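Phage-related conserved hypothetical protein, BB2244 (Bordetella bronchiseptica, PDB 2BDV) is of unknown function but belongs to the SOS response-associated peptidase (SRAP) family, whose characterised members form crosslinks with abasic sites in single-stranded DNA. Local coordinates at residues G61-H65 with W84-M89; M71-L76 with F147-D153; W102-K106 with G157-D163; Q117-G123 with A199-V205. All blocks are in the same frame, centred on the assembly; numbering follows the deposited sequence.

Contact 1 (G61-H65 with W84-M89)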
# COMPACT_ATOMS: atom_id res chain seq x y z
N GLY A 61 -1.45 1.93 8.89
CA GLY A 61 -0.54 2.50 9.88
C GLY A 61 -0.29 1.53 11.01
O GLY A 61 -1.15 1.34 11.88
N TYR A 62 0.88 0.89 11.01
CA TYR A 62 1.24 -0.09 12.04
C TYR A 62 2.08 0.48 13.18
O TYR A 62 3.15 1.05 12.96
CB TYR A 62 1.97 -1.29 11.42
CG TYR A 62 2.40 -2.35 12.42
CD1 TYR A 62 1.48 -2.96 13.26
CD2 TYR A 62 3.74 -2.73 12.53
CE1 TYR A 62 1.87 -3.92 14.19
CE2 TYR A 62 4.15 -3.69 13.46
CZ TYR A 62 3.21 -4.28 14.29
OH TYR A 62 3.59 -5.22 15.24
N LYS A 63 1.57 0.29 14.40
CA LYS A 63 2.22 0.75 15.62
C LYS A 63 2.61 -0.42 16.52
O LYS A 63 1.78 -0.95 17.26
CB LYS A 63 1.28 1.67 16.39
CG LYS A 63 1.87 2.19 17.69
CD LYS A 63 0.87 3.06 18.44
CE LYS A 63 -0.35 2.27 18.89
NZ LYS A 63 -1.38 3.17 19.47
N PRO A 64 3.89 -0.83 16.48
CA PRO A 64 4.37 -1.95 17.30
C PRO A 64 4.04 -1.75 18.78
O PRO A 64 4.16 -0.64 19.31
CB PRO A 64 5.88 -1.95 17.03
CG PRO A 64 6.17 -0.50 16.78
CD PRO A 64 5.02 -0.13 15.85
N HIS A 65 3.64 -2.84 19.43
CA HIS A 65 3.27 -2.82 20.85
C HIS A 65 4.29 -2.12 21.76
O HIS A 65 3.91 -1.43 22.70
CB HIS A 65 3.04 -4.25 21.34
CG HIS A 65 2.51 -4.33 22.74
ND1 HIS A 65 2.77 -5.40 23.57
CD2 HIS A 65 1.73 -3.49 23.46
CE1 HIS A 65 2.18 -5.21 24.74
NE2 HIS A 65 1.55 -4.05 24.70
N TRP A 84 12.87 -7.31 11.62
CA TRP A 84 11.78 -6.78 12.44
C TRP A 84 11.18 -5.55 11.76
O TRP A 84 11.90 -4.75 11.17
CB TRP A 84 12.33 -6.38 13.83
CG TRP A 84 11.27 -6.03 14.86
CD1 TRP A 84 10.51 -6.90 15.59
CD2 TRP A 84 10.85 -4.71 15.25
NE1 TRP A 84 9.64 -6.20 16.42
CE2 TRP A 84 9.83 -4.86 16.22
CE3 TRP A 84 11.23 -3.41 14.88
CZ2 TRP A 84 9.20 -3.77 16.82
CZ3 TRP A 84 10.60 -2.32 15.47
CH2 TRP A 84 9.59 -2.51 16.44
N PRO A 85 9.85 -5.40 11.82
CA PRO A 85 8.95 -6.34 12.49
C PRO A 85 8.19 -7.17 11.47
O PRO A 85 7.39 -8.04 11.82
CB PRO A 85 8.03 -5.41 13.26
CG PRO A 85 7.81 -4.33 12.26
CD PRO A 85 9.22 -4.07 11.72
N TRP A 86 8.44 -6.89 10.20
CA TRP A 86 7.76 -7.58 9.12
C TRP A 86 7.95 -9.10 9.12
O TRP A 86 7.13 -9.82 8.58
CB TRP A 86 8.22 -6.98 7.79
CG TRP A 86 8.23 -5.48 7.85
CD1 TRP A 86 9.28 -4.65 7.58
CD2 TRP A 86 7.15 -4.63 8.26
NE1 TRP A 86 8.92 -3.35 7.80
CE2 TRP A 86 7.62 -3.30 8.22
CE3 TRP A 86 5.83 -4.86 8.67
CZ2 TRP A 86 6.82 -2.20 8.57
CZ3 TRP A 86 5.03 -3.77 9.02
CH2 TRP A 86 5.54 -2.46 8.97
N LYS A 87 9.03 -9.59 9.74
CA LYS A 87 9.26 -11.03 9.78
C LYS A 87 8.13 -11.74 10.50
O LYS A 87 7.98 -12.96 10.40
CB LYS A 87 10.59 -11.34 10.48
CG LYS A 87 10.65 -10.91 11.94
CD LYS A 87 12.04 -11.14 12.55
CE LYS A 87 12.21 -10.35 13.84
NZ LYS A 87 13.52 -10.62 14.52
N LEU A 88 7.33 -10.98 11.22
CA LEU A 88 6.21 -11.52 11.98
C LEU A 88 4.90 -11.54 11.20
O LEU A 88 3.91 -12.13 11.64
CB LEU A 88 6.03 -10.69 13.25
CG LEU A 88 7.29 -10.50 14.11
CD1 LEU A 88 7.04 -9.42 15.15
CD2 LEU A 88 7.68 -11.81 14.77
N MSE A 89 4.89 -10.90 10.04
CA MSE A 89 3.68 -10.83 9.23
C MSE A 89 3.85 -11.38 7.82
O MSE A 89 2.86 -11.68 7.15
CB MSE A 89 3.22 -9.38 9.14
CG MSE A 89 2.76 -8.81 10.47
SE MSE A 89 2.72 -6.86 10.43
CE MSE A 89 4.39 -6.54 11.36

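Contact 2 (M71-L76 with F147-D153)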
# COMPACT_ATOMS: atom_id res chain seq x y z
N MSE A 71 4.57 3.05 11.54
CA MSE A 71 5.04 2.58 10.24
C MSE A 71 3.95 2.46 9.19
O MSE A 71 2.98 1.72 9.36
CB MSE A 71 5.75 1.24 10.42
CG MSE A 71 7.03 1.34 11.22
SE MSE A 71 7.53 -0.38 11.97
CE MSE A 71 7.82 0.16 13.81
N ILE A 72 4.13 3.20 8.10
CA ILE A 72 3.18 3.21 6.99
C ILE A 72 3.68 2.45 5.77
O ILE A 72 2.89 2.03 4.92
CB ILE A 72 2.87 4.65 6.55
CG1 ILE A 72 4.15 5.34 6.07
CG2 ILE A 72 2.24 5.42 7.70
CD1 ILE A 72 3.93 6.72 5.48
N ASN A 73 5.00 2.29 5.67
CA ASN A 73 5.61 1.57 4.56
C ASN A 73 6.51 0.48 5.13
O ASN A 73 7.08 0.64 6.21
CB ASN A 73 6.47 2.51 3.70
CG ASN A 73 5.67 3.65 3.08
OD1 ASN A 73 4.52 3.47 2.67
ND2 ASN A 73 6.29 4.82 3.00
N ALA A 74 6.63 -0.63 4.41
CA ALA A 74 7.47 -1.74 4.85
C ALA A 74 8.61 -1.92 3.85
O ALA A 74 8.40 -2.38 2.72
CB ALA A 74 6.64 -3.02 4.95
N LYS A 75 9.82 -1.54 4.26
CA LYS A 75 11.00 -1.64 3.41
C LYS A 75 11.23 -3.04 2.85
O LYS A 75 11.44 -4.00 3.59
CB LYS A 75 12.26 -1.17 4.17
CG LYS A 75 13.54 -1.15 3.34
CD LYS A 75 14.72 -0.67 4.16
CE LYS A 75 14.64 0.82 4.46
NZ LYS A 75 14.98 1.64 3.26
N LEU A 76 11.18 -3.13 1.53
CA LEU A 76 11.36 -4.38 0.82
C LEU A 76 12.56 -5.18 1.32
O LEU A 76 12.46 -6.39 1.55
CB LEU A 76 11.51 -4.07 -0.68
CG LEU A 76 11.72 -5.23 -1.64
CD1 LEU A 76 13.14 -5.76 -1.48
CD2 LEU A 76 10.69 -6.33 -1.38
N PHE A 147 -1.71 -1.78 9.06
CA PHE A 147 -0.83 -2.36 8.05
C PHE A 147 0.11 -1.34 7.43
O PHE A 147 -0.03 -0.14 7.66
CB PHE A 147 -1.65 -3.03 6.94
CG PHE A 147 -2.43 -2.07 6.07
CD1 PHE A 147 -3.78 -1.85 6.30
CD2 PHE A 147 -1.81 -1.42 5.00
CE1 PHE A 147 -4.51 -0.98 5.48
CE2 PHE A 147 -2.54 -0.54 4.17
CZ PHE A 147 -3.89 -0.33 4.41
N ALA A 148 1.09 -1.82 6.67
CA ALA A 148 2.02 -0.94 5.98
C ALA A 148 2.08 -1.39 4.51
O ALA A 148 1.92 -2.58 4.21
CB ALA A 148 3.41 -1.04 6.61
N ILE A 149 2.26 -0.45 3.58
CA ILE A 149 2.36 -0.79 2.17
C ILE A 149 3.81 -1.19 1.90
O ILE A 149 4.72 -0.49 2.31
CB ILE A 149 2.02 0.41 1.23
CG1 ILE A 149 0.61 0.93 1.52
CG2 ILE A 149 2.09 -0.01 -0.23
CD1 ILE A 149 -0.41 -0.17 1.57
N VAL A 150 4.03 -2.33 1.23
CA VAL A 150 5.41 -2.75 0.92
C VAL A 150 5.95 -1.78 -0.13
O VAL A 150 5.35 -1.61 -1.18
CB VAL A 150 5.47 -4.16 0.33
CG1 VAL A 150 6.92 -4.50 -0.02
CG2 VAL A 150 4.91 -5.17 1.32
N THR A 151 7.08 -1.15 0.18
CA THR A 151 7.72 -0.17 -0.69
C THR A 151 9.13 -0.60 -1.14
O THR A 151 9.83 -1.34 -0.44
CB THR A 151 7.84 1.19 0.01
OG1 THR A 151 8.45 1.00 1.30
CG2 THR A 151 6.46 1.81 0.21
N ASN A 152 9.55 -0.09 -2.30
CA ASN A 152 10.86 -0.40 -2.85
C ASN A 152 11.76 0.81 -2.65
O ASN A 152 12.04 1.56 -3.59
CB ASN A 152 10.73 -0.70 -4.34
CG ASN A 152 11.99 -1.30 -4.93
OD1 ASN A 152 12.02 -1.64 -6.11
ND2 ASN A 152 13.03 -1.44 -4.11
N ASP A 153 12.22 0.98 -1.42
CA ASP A 153 13.06 2.11 -1.05
C ASP A 153 14.28 2.31 -1.95
O ASP A 153 14.63 3.44 -2.28
CB ASP A 153 13.50 1.95 0.41
CG ASP A 153 12.32 2.01 1.38
OD1 ASP A 153 11.24 1.47 1.05
OD2 ASP A 153 12.47 2.60 2.48

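Contact 3 (W102-K106 with G157-D163)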
# COMPACT_ATOMS: atom_id res chain seq x y z
N TRP A 102 -1.19 6.89 -6.56
CA TRP A 102 -0.70 7.42 -5.29
C TRP A 102 -0.05 8.78 -5.51
O TRP A 102 0.17 9.21 -6.65
CB TRP A 102 0.29 6.43 -4.65
CG TRP A 102 1.64 6.30 -5.34
CD1 TRP A 102 2.79 6.95 -5.02
CD2 TRP A 102 1.94 5.48 -6.48
NE1 TRP A 102 3.80 6.60 -5.88
CE2 TRP A 102 3.31 5.70 -6.79
CE3 TRP A 102 1.20 4.59 -7.27
CZ2 TRP A 102 3.95 5.06 -7.86
CZ3 TRP A 102 1.84 3.95 -8.33
CH2 TRP A 102 3.20 4.19 -8.61
N TYR A 103 0.26 9.47 -4.41
CA TYR A 103 0.87 10.78 -4.52
C TYR A 103 2.27 10.87 -3.93
O TYR A 103 2.58 10.21 -2.95
CB TYR A 103 0.01 11.83 -3.83
CG TYR A 103 -1.44 11.86 -4.25
CD1 TYR A 103 -2.37 10.98 -3.70
CD2 TYR A 103 -1.89 12.80 -5.17
CE1 TYR A 103 -3.71 11.03 -4.05
CE2 TYR A 103 -3.23 12.86 -5.53
CZ TYR A 103 -4.13 11.97 -4.97
OH TYR A 103 -5.46 12.05 -5.32
N GLU A 104 3.10 11.70 -4.56
CA GLU A 104 4.46 11.96 -4.11
C GLU A 104 4.67 13.47 -4.28
O GLU A 104 4.24 14.05 -5.28
CB GLU A 104 5.50 11.21 -4.95
CG GLU A 104 5.43 9.70 -4.85
CD GLU A 104 6.44 9.02 -5.73
OE1 GLU A 104 6.39 7.78 -5.87
OE2 GLU A 104 7.30 9.73 -6.29
N TRP A 105 5.32 14.10 -3.32
CA TRP A 105 5.59 15.53 -3.37
C TRP A 105 7.02 15.80 -3.83
O TRP A 105 7.98 15.25 -3.28
CB TRP A 105 5.33 16.15 -2.00
CG TRP A 105 3.88 16.26 -1.66
CD1 TRP A 105 3.12 17.41 -1.63
CD2 TRP A 105 2.99 15.19 -1.31
NE1 TRP A 105 1.82 17.11 -1.28
CE2 TRP A 105 1.71 15.76 -1.08
CE3 TRP A 105 3.16 13.81 -1.17
CZ2 TRP A 105 0.60 14.99 -0.72
CZ3 TRP A 105 2.05 13.03 -0.81
CH2 TRP A 105 0.79 13.63 -0.59
N LYS A 106 7.14 16.64 -4.84
CA LYS A 106 8.44 16.99 -5.40
C LYS A 106 8.95 18.27 -4.76
O LYS A 106 8.36 19.33 -4.92
CB LYS A 106 8.31 17.17 -6.91
CG LYS A 106 9.61 17.47 -7.64
CD LYS A 106 10.59 16.32 -7.52
CE LYS A 106 11.79 16.50 -8.44
NZ LYS A 106 11.42 16.51 -9.89
N GLY A 157 11.02 7.19 -4.76
CA GLY A 157 9.70 7.43 -5.29
C GLY A 157 9.71 7.41 -6.80
O GLY A 157 10.77 7.35 -7.43
N MET A 158 8.52 7.46 -7.40
CA MET A 158 8.40 7.46 -8.86
C MET A 158 8.81 8.84 -9.37
O MET A 158 9.38 8.97 -10.45
CB MET A 158 6.95 7.14 -9.26
CG MET A 158 6.74 6.81 -10.74
SD MET A 158 7.61 5.32 -11.30
CE MET A 158 6.68 4.07 -10.45
N VAL A 159 8.53 9.87 -8.57
CA VAL A 159 8.86 11.25 -8.93
C VAL A 159 9.81 11.89 -7.91
O VAL A 159 10.76 12.57 -8.28
CB VAL A 159 7.59 12.12 -9.03
CG1 VAL A 159 7.95 13.52 -9.47
CG2 VAL A 159 6.60 11.50 -10.00
N ASP A 160 9.53 11.65 -6.63
CA ASP A 160 10.34 12.18 -5.53
C ASP A 160 11.35 11.14 -5.09
O ASP A 160 11.00 10.11 -4.51
CB ASP A 160 9.44 12.57 -4.35
CG ASP A 160 10.22 12.85 -3.07
OD1 ASP A 160 11.36 13.35 -3.17
OD2 ASP A 160 9.70 12.58 -1.97
N VAL A 161 12.63 11.43 -5.34
CA VAL A 161 13.70 10.51 -5.00
C VAL A 161 13.82 10.22 -3.50
O VAL A 161 14.50 9.29 -3.09
CB VAL A 161 15.06 11.03 -5.53
CG1 VAL A 161 14.99 11.21 -7.03
CG2 VAL A 161 15.42 12.34 -4.85
N HIS A 162 13.16 11.02 -2.68
CA HIS A 162 13.20 10.83 -1.23
C HIS A 162 12.01 10.02 -0.73
O HIS A 162 11.90 9.73 0.47
CB HIS A 162 13.24 12.18 -0.52
CG HIS A 162 14.56 12.88 -0.62
ND1 HIS A 162 15.33 12.86 -1.77
CD2 HIS A 162 15.24 13.65 0.27
CE1 HIS A 162 16.42 13.58 -1.58
NE2 HIS A 162 16.38 14.08 -0.36
N ASP A 163 11.10 9.66 -1.63
CA ASP A 163 9.93 8.88 -1.23
C ASP A 163 10.19 7.41 -1.49
O ASP A 163 11.28 7.02 -1.91
CB ASP A 163 8.69 9.36 -2.00
CG ASP A 163 7.40 9.18 -1.19
OD1 ASP A 163 6.52 10.07 -1.28
OD2 ASP A 163 7.25 8.16 -0.48
O HOH W 1 3.99 10.11 -0.80
O HOH W 2 6.80 12.68 -1.56

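Contact 4 (Q117-G123 with A199-V205)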
# COMPACT_ATOMS: atom_id res chain seq x y z
N GLN A 117 5.61 20.42 -4.74
CA GLN A 117 4.62 20.22 -5.79
C GLN A 117 4.11 18.78 -5.79
O GLN A 117 4.84 17.85 -6.14
CB GLN A 117 5.24 20.55 -7.15
CG GLN A 117 4.43 20.10 -8.36
CD GLN A 117 3.07 20.78 -8.44
OE1 GLN A 117 2.98 21.99 -8.61
NE2 GLN A 117 2.01 19.99 -8.31
N PRO A 118 2.85 18.57 -5.39
CA PRO A 118 2.29 17.21 -5.36
C PRO A 118 2.03 16.63 -6.76
O PRO A 118 1.56 17.34 -7.66
CB PRO A 118 1.00 17.39 -4.56
CG PRO A 118 0.58 18.80 -4.89
CD PRO A 118 1.89 19.55 -4.84
N TYR A 119 2.36 15.36 -6.95
CA TYR A 119 2.13 14.68 -8.23
C TYR A 119 1.23 13.47 -8.02
O TYR A 119 1.24 12.86 -6.95
CB TYR A 119 3.46 14.20 -8.85
CG TYR A 119 4.27 15.28 -9.53
CD1 TYR A 119 5.06 16.15 -8.79
CD2 TYR A 119 4.20 15.46 -10.91
CE1 TYR A 119 5.77 17.19 -9.41
CE2 TYR A 119 4.90 16.49 -11.54
CZ TYR A 119 5.68 17.35 -10.78
OH TYR A 119 6.34 18.40 -11.39
N TYR A 120 0.46 13.11 -9.04
CA TYR A 120 -0.40 11.93 -8.96
C TYR A 120 0.17 10.91 -9.95
O TYR A 120 0.36 11.24 -11.12
CB TYR A 120 -1.86 12.28 -9.33
CG TYR A 120 -2.77 11.07 -9.37
CD1 TYR A 120 -2.98 10.30 -8.22
CD2 TYR A 120 -3.41 10.68 -10.54
CE1 TYR A 120 -3.80 9.19 -8.24
CE2 TYR A 120 -4.23 9.55 -10.58
CZ TYR A 120 -4.42 8.81 -9.42
OH TYR A 120 -5.24 7.70 -9.41
N ILE A 121 0.45 9.70 -9.48
CA ILE A 121 1.02 8.62 -10.31
C ILE A 121 -0.01 7.51 -10.48
O ILE A 121 -0.67 7.13 -9.52
CB ILE A 121 2.29 7.96 -9.67
CG1 ILE A 121 3.37 8.99 -9.37
CG2 ILE A 121 2.90 6.96 -10.64
CD1 ILE A 121 3.14 9.77 -8.13
N HIS A 122 -0.14 6.97 -11.69
CA HIS A 122 -1.10 5.89 -11.92
C HIS A 122 -0.73 4.99 -13.10
O HIS A 122 0.24 5.24 -13.81
CB HIS A 122 -2.49 6.48 -12.15
CG HIS A 122 -2.61 7.23 -13.44
ND1 HIS A 122 -2.71 6.59 -14.65
CD2 HIS A 122 -2.56 8.55 -13.71
CE1 HIS A 122 -2.73 7.50 -15.62
NE2 HIS A 122 -2.64 8.69 -15.07
N GLY A 123 -1.52 3.94 -13.28
CA GLY A 123 -1.30 3.01 -14.37
C GLY A 123 -2.50 3.04 -15.30
O GLY A 123 -3.27 4.00 -15.29
N ALA A 199 5.28 1.40 -16.65
CA ALA A 199 3.85 1.07 -16.69
C ALA A 199 2.99 2.18 -16.09
O ALA A 199 1.76 2.10 -16.11
CB ALA A 199 3.60 -0.24 -15.94
N PHE A 200 3.64 3.21 -15.57
CA PHE A 200 2.96 4.34 -14.94
C PHE A 200 3.21 5.68 -15.63
O PHE A 200 4.24 5.89 -16.27
CB PHE A 200 3.40 4.49 -13.48
CG PHE A 200 3.42 3.21 -12.71
CD1 PHE A 200 4.60 2.51 -12.52
CD2 PHE A 200 2.25 2.71 -12.16
CE1 PHE A 200 4.62 1.32 -11.79
CE2 PHE A 200 2.25 1.52 -11.44
CZ PHE A 200 3.44 0.82 -11.25
N SER A 201 2.25 6.58 -15.48
CA SER A 201 2.37 7.93 -16.02
C SER A 201 1.96 8.80 -14.83
O SER A 201 1.39 8.30 -13.86
CB SER A 201 1.41 8.15 -17.20
OG SER A 201 0.06 8.00 -16.82
N TRP A 202 2.26 10.10 -14.87
CA TRP A 202 1.91 10.97 -13.76
C TRP A 202 1.82 12.43 -14.17
O TRP A 202 2.35 12.82 -15.20
CB TRP A 202 2.94 10.83 -12.63
CG TRP A 202 4.34 11.04 -13.07
CD1 TRP A 202 4.99 12.23 -13.22
CD2 TRP A 202 5.27 10.03 -13.47
NE1 TRP A 202 6.27 12.02 -13.68
CE2 TRP A 202 6.47 10.68 -13.85
CE3 TRP A 202 5.21 8.63 -13.56
CZ2 TRP A 202 7.59 9.98 -14.30
CZ3 TRP A 202 6.32 7.93 -14.01
CH2 TRP A 202 7.50 8.60 -14.37
N TYR A 203 1.13 13.22 -13.36
CA TYR A 203 0.99 14.64 -13.65
C TYR A 203 0.93 15.44 -12.35
O TYR A 203 0.62 14.89 -11.28
CB TYR A 203 -0.26 14.91 -14.50
CG TYR A 203 -1.55 14.36 -13.93
CD1 TYR A 203 -2.01 13.08 -14.28
CD2 TYR A 203 -2.30 15.10 -13.03
CE1 TYR A 203 -3.18 12.56 -13.74
CE2 TYR A 203 -3.46 14.59 -12.47
CZ TYR A 203 -3.90 13.33 -12.82
OH TYR A 203 -5.06 12.83 -12.26
N PRO A 204 1.23 16.74 -12.41
CA PRO A 204 1.18 17.55 -11.19
C PRO A 204 -0.27 17.89 -10.86
O PRO A 204 -1.02 18.32 -11.74
CB PRO A 204 2.00 18.78 -11.56
CG PRO A 204 1.67 18.96 -13.02
CD PRO A 204 1.70 17.54 -13.56
N VAL A 205 -0.67 17.67 -9.62
CA VAL A 205 -2.03 18.00 -9.22
C VAL A 205 -2.06 19.49 -8.93
O VAL A 205 -1.20 20.01 -8.23
CB VAL A 205 -2.47 17.19 -7.97
CG1 VAL A 205 -1.44 17.32 -6.90
CG2 VAL A 205 -3.83 17.69 -7.48

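Contact 1 (G61-H65 with W84-M89)
A Met-aromatic contact, between the ring of Y62 and the selenomethionine at M89, lies at the centre of this meeting of two loops, a worked example of how two segments without regular pairing meet through apolar and aromatic side chains. The selenium of M89 stands 4.6 Å from the centroid of the Y62 ring and only 8° off its normal, above the face but at some distance. The terminal methyl comes nearer: the M89 chain bends at its last torsion (chi3 -101°) and brings CE to 3.5 Å from CE2 of Y62. The opposite face of the same ring is backed by its own segment, N of P64 lying over the centre. At the edge, close to the ring plane, CG of P85 approaches CE2 of Y62 at 3.9 Å, while W86 reaches CD2 of Y62 through CZ3 with its six-membered ring tilted by 51° to the tyrosine.

The cis peptide bond before P85 shapes the other partner. It folds the proline back against the indole of W84, with CB of P85 over the centre of one face, and CD of P85 lies over the rim of W86. Residues 86-88 then form a short 3-10 turn, with N of M89 bonded to O of W86 at 2.9 Å. Beyond these segments, Y62 pairs through its backbone with M71, whose side chain touches both P64 and W86, and W86 also packs on T78 and I79 of helix 76-80. Further along, P64 and W84 cross at about a right angle, CB of P64 lying 3.8 Å from both CZ2 and CH2 of the indole.

Contact 2 (M71-L76 with F147-D153)
I72 to L76 and A148 to T151 run side by side in the same direction, with N73, A74 and K75 paired in register to I149, V150 and T151, although the short strand axes are turned by 46° to each other. As in any parallel pair, one residue serves two neighbours: N of A74 bonds to O of I149 at 2.8 Å and O of A74 accepts from N of T151 at 3.1 Å. N of I149 takes O of I72 before them, and N of L76 closes the ladder on O of T151 at 3.0 Å.

Strand 73-75 is the outermost member, within this chain, of a mixed four-stranded sheet, joined by 147-151 to strands 126-133 and 94-99. K75, its last residue, is also at the N-cap position of helix 76-80.

On the face of N73, K75 and T151, CB of N73 rests 3.5 Å from OG1 of T151. That hydroxyl, set between backbone N and carbonyl (chi1 52°), donates to OD1 of D153 at 2.8 Å and so steadies the carboxylate. The lysine then folds over it, bent at both chi3 and chi4, and its NZ forms a salt bridge to OD2 of D153 at 2.8 Å, meeting the oxygen from above the carboxylate plane. R164 also packs on N73 and D153. Beside the face of A74 and V150, L76 at the start of the helix brings CD2 to 4.4 Å from CG1 of V150, both residues touching L191 of helix 184-191. CB of A74 lies 4.1 Å from CB of A148 and also meets W86.

Contact 3 (W102-K106 with G157-D163)
The indole of W102 is met at its edge: in its plane lie both OE1 of E104 and the methyl CE of M158, the latter 3.9 Å from CZ2 of W102. F200 packs against this indole edge-to-face. The edge of W105, for its part, has two ordered waters in its plane. The third flat group, the carboxylate of E104, carries the contact and illustrates how one buried acidic side chain can organise an irregular loop. OE1 accepts twice, from NE1 of W102 at 2.8 Å on the anti side, tilted out of the carboxylate plane, and from N of M158 at 2.6 Å through the syn lone pair. OE2 is also gripped by two donors: N of V159 at 2.6 Å on the syn side, somewhat out of plane, and N of D160 at 3.0 Å nearly along the C-O bond. Four N-H groups thus fix the carboxylate's position and rotation. The chain delivers it by running fully extended beyond CG (chi2 178°).

The loop is further shaped by D160, whose OD1 accepts from N of H162 in an Asx turn, overlapping a type I beta turn to D163. Water 1 bridges O of Y103 and OD1 of D163, at 2.6 Å from each; water 2 accepts from N of W105 and lies within bonding range of OD1 of D163 and OD2 of D160, with more acceptors around it than it has protons. OD2 of D163 holds the backbone N of C2, probably the counterpart of the cysteine through which characterised SRAP proteins crosslink abasic DNA.

Strand 101-107 lies between strands 5-7 and 116-123, and the loop, leading toward helix 171-178, reaches across to strand 201-204, where M158 and V159 touch W202.

Contact 4 (Q117-G123 with A199-V205)
P204 lies over the ring of Y119, its CB 4.1 Å from the ring centroid in a CH-pi contact 27° off the normal. Next along the same face, I121 and W202 lie side by side, CG1 of I121 at 3.8 Å from CB of W202. On the other face Y120 and Y203 point the same way with ring planes 62° apart: CB of Y120 stands over the rim of the Y203 ring, and CZ of Y203 comes to 3.5 Å from CD2 of Y120. Beyond them H122 follows, with O of S201 over one face of its imidazole and CE1 of Y203 at its edge.

These pairs are set by an antiparallel ladder in which Y120 with Y203 and H122 with S201 are the hydrogen-bonded pairs; N of Y120, for example, reaches O of Y203 at 2.9 Å. The ladder adds strand 201-204 as the outer strand of a four-stranded antiparallel sheet, next to 116-123.

At one end Q117 bends at chi2 (63°) so that its NE2 grips both O of V205, at 3.2 Å, and O of P118. The latter carbonyl also takes N of V205 from the opposite face of its plane. Here packing is tight, CG of P118 lying 3.2 Å from CG1 of V205. At the other end ND1 of H122 bonds to O of G123 at 2.7 Å, fixing the imidazole's rotation. Further out, the Y120 ring meets those of Y103 and Y34, and I121 packs on W102 and E104 of strand 101-107.

Contacts 3 and 4 share one antiparallel sheet: strands 101-107 and 116-123 are neighbours, joined by backbone bonds from Y119 to E104 and from I121 to W102, and M158 packs on F200. Contacts 1 and 2 also touch, through the backbones of G61 and F147 among others. Contact 2 lies nearest the chain centre; contacts 1 and 4 are on opposite sides of it, their centres about 29 Å apart. The chemistry follows place: contact 1, mostly buried loops, is apolar and aromatic, whereas contact 2 adds a salt bridge at its rim; contacts 2 and 4 each join an outermost strand to an interior one, parallel in the first and antiparallel in the second; buried contact 3 depends on a carboxylate and waters.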